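Local coordinates for enhancer of mRNA-decapping protein 3 (Homo sapiens, PDB 2VC8) that binds single-stranded RNA and promotes mRNA decapping and degradation, its LSm domain probably mediating DCP1A binding and P-body targeting, at residues G21-R26 against V54-G59. Sequence-based numbering, arbitrary orientation.
Sequences GVYQGR and VTFRAG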
loop_
_atom_site.group_PDB
_atom_site.type_symbol
_atom_site.label_atom_id
_atom_site.label_comp_id
_atom_site.label_asym_id
_atom_site.label_seq_id
_atom_site.Cartn_x
_atom_site.Cartn_y
_atom_site.Cartn_z
ATOM N N GLY A 21 -1.695 11.245 6.057
ATOM C CA GLY A 21 -3.007 10.600 6.011
ATOM C C GLY A 21 -2.973 9.202 5.380
ATOM O O GLY A 21 -1.996 8.460 5.513
ATOM N N VAL A 22 -4.103 8.836 4.755
ATOM C CA VAL A 22 -4.418 7.461 4.482
ATOM C C VAL A 22 -4.422 7.256 2.973
ATOM O O VAL A 22 -4.963 8.099 2.199
ATOM C CB VAL A 22 -5.759 7.077 5.086
ATOM C CG1 VAL A 22 -6.171 5.664 4.744
ATOM C CG2 VAL A 22 -5.679 7.249 6.609
ATOM N N TYR A 23 -3.807 6.169 2.522
ATOM C CA TYR A 23 -3.746 5.769 1.108
ATOM C C TYR A 23 -4.304 4.379 0.981
ATOM O O TYR A 23 -3.973 3.517 1.820
ATOM C CB TYR A 23 -2.297 5.837 0.601
ATOM C CG TYR A 23 -1.754 7.230 0.662
ATOM C CD1 TYR A 23 -1.306 7.743 1.868
ATOM C CD2 TYR A 23 -1.776 8.060 -0.434
ATOM C CE1 TYR A 23 -0.878 9.025 2.024
ATOM C CE2 TYR A 23 -1.300 9.411 -0.296
ATOM C CZ TYR A 23 -0.922 9.837 0.952
ATOM O OH TYR A 23 -0.501 11.130 1.070
ATOM N N GLN A 24 -5.107 4.140 -0.049
ATOM C CA GLN A 24 -5.653 2.823 -0.249
ATOM C C GLN A 24 -5.327 2.326 -1.667
ATOM O O GLN A 24 -5.343 3.099 -2.608
ATOM C CB GLN A 24 -7.169 2.790 -0.061
ATOM C CG GLN A 24 -7.621 3.442 1.223
ATOM C CD GLN A 24 -9.034 3.091 1.625
ATOM O OE1 GLN A 24 -9.894 2.892 0.781
ATOM N NE2 GLN A 24 -9.283 3.058 2.924
ATOM N N GLY A 25 -4.980 1.059 -1.803
ATOM C CA GLY A 25 -4.653 0.514 -3.108
ATOM C C GLY A 25 -4.174 -0.884 -3.088
ATOM O O GLY A 25 -3.932 -1.466 -2.037
ATOM N N ARG A 26 -4.035 -1.455 -4.254
ATOM C CA ARG A 26 -3.369 -2.712 -4.396
ATOM C C ARG A 26 -1.866 -2.667 -4.145
ATOM O O ARG A 26 -1.182 -1.806 -4.692
ATOM C CB ARG A 26 -3.674 -3.195 -5.816
ATOM C CG ARG A 26 -2.958 -4.488 -6.162
ATOM C CD ARG A 26 -3.747 -5.657 -6.028
ATOM N NE ARG A 26 -4.924 -5.622 -6.894
ATOM C CZ ARG A 26 -5.957 -6.426 -6.700
ATOM N NH1 ARG A 26 -5.969 -7.308 -5.700
ATOM N NH2 ARG A 26 -7.008 -6.334 -7.474
ATOM N N VAL A 54 2.896 4.674 -5.524
ATOM C CA VAL A 54 3.475 5.364 -4.349
ATOM C C VAL A 54 4.068 4.332 -3.420
ATOM O O VAL A 54 3.417 3.306 -3.178
ATOM C CB VAL A 54 2.430 6.242 -3.605
ATOM C CG1 VAL A 54 3.135 6.957 -2.384
ATOM C CG2 VAL A 54 1.770 7.292 -4.517
ATOM N N THR A 55 5.278 4.614 -2.937
ATOM C CA THR A 55 6.023 3.666 -2.153
ATOM C C THR A 55 6.279 4.256 -0.750
ATOM O O THR A 55 6.760 5.397 -0.624
ATOM C CB THR A 55 7.315 3.288 -2.842
ATOM O OG1 THR A 55 6.970 2.600 -4.085
ATOM C CG2 THR A 55 8.216 2.438 -1.976
ATOM N N PHE A 56 5.914 3.461 0.257
ATOM C CA PHE A 56 5.934 3.882 1.654
ATOM C C PHE A 56 6.934 3.058 2.417
ATOM O O PHE A 56 7.015 1.863 2.203
ATOM C CB PHE A 56 4.542 3.641 2.259
ATOM C CG PHE A 56 3.411 4.298 1.499
ATOM C CD1 PHE A 56 2.770 3.675 0.413
ATOM C CD2 PHE A 56 3.020 5.523 1.860
ATOM C CE1 PHE A 56 1.756 4.320 -0.246
ATOM C CE2 PHE A 56 1.986 6.193 1.181
ATOM C CZ PHE A 56 1.353 5.566 0.150
ATOM N N ARG A 57 7.633 3.667 3.380
ATOM C CA ARG A 57 8.422 2.874 4.317
ATOM C C ARG A 57 7.518 2.283 5.361
ATOM O O ARG A 57 6.693 2.994 5.968
ATOM C CB ARG A 57 9.496 3.730 4.960
ATOM C CG ARG A 57 10.524 4.325 4.046
ATOM C CD ARG A 57 11.675 5.044 4.838
ATOM N NE ARG A 57 11.123 6.130 5.652
ATOM C CZ ARG A 57 11.782 6.817 6.586
ATOM N NH1 ARG A 57 13.069 6.583 6.857
ATOM N NH2 ARG A 57 11.150 7.774 7.233
ATOM N N ALA A 58 7.743 1.015 5.679
ATOM C CA ALA A 58 6.912 0.337 6.677
ATOM C C ALA A 58 6.959 1.043 8.030
ATOM O O ALA A 58 5.961 1.123 8.714
ATOM C CB ALA A 58 7.351 -1.113 6.853
ATOM N N GLY A 59 8.100 1.639 8.316
ATOM C CA GLY A 59 8.317 2.367 9.546
ATOM C C GLY A 59 7.574 3.648 9.686
ATOM O O GLY A 59 7.515 4.239 10.796
#
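Tyr23 and Phe56 meet across the interior of a small curled sheet, and they are a compact example of two strands joined through side chains with no hydrogen bond between them. The nearest CA atoms, those of Tyr23 and Val54, stay 9.1 Å apart. Both side chains set out toward the opposite strand, and in each residue CG lies anti to the carbonyl carbon (chi1 -62° in Tyr23, -55° in Phe56), which swings each ring toward its partner. Phe56 leads with its far end: CZ comes to 3.6 Å from CG of Tyr23 and also touches CB at the root of that side chain. CE2 of Phe56 sits over one face of the Tyr23 ring, offset toward its rim, 3.7 Å from CD1 of Tyr23. With the planes turned 50° to each other and centroids 5.2 Å apart, the pair is an oblique aromatic contact. A serine in place of Tyr23 would probably leave the CE2–CZ end of Phe56 without its aromatic partner and His44 without its stacked ring. Leu39 touches both side chains, while Ile14 and Ile37 touch Phe56. Such apolar packing between strands 22-31 and 53-57 is typical of the core of the Sm fold, a strongly bent antiparallel sheet curled into a small, half-open barrel.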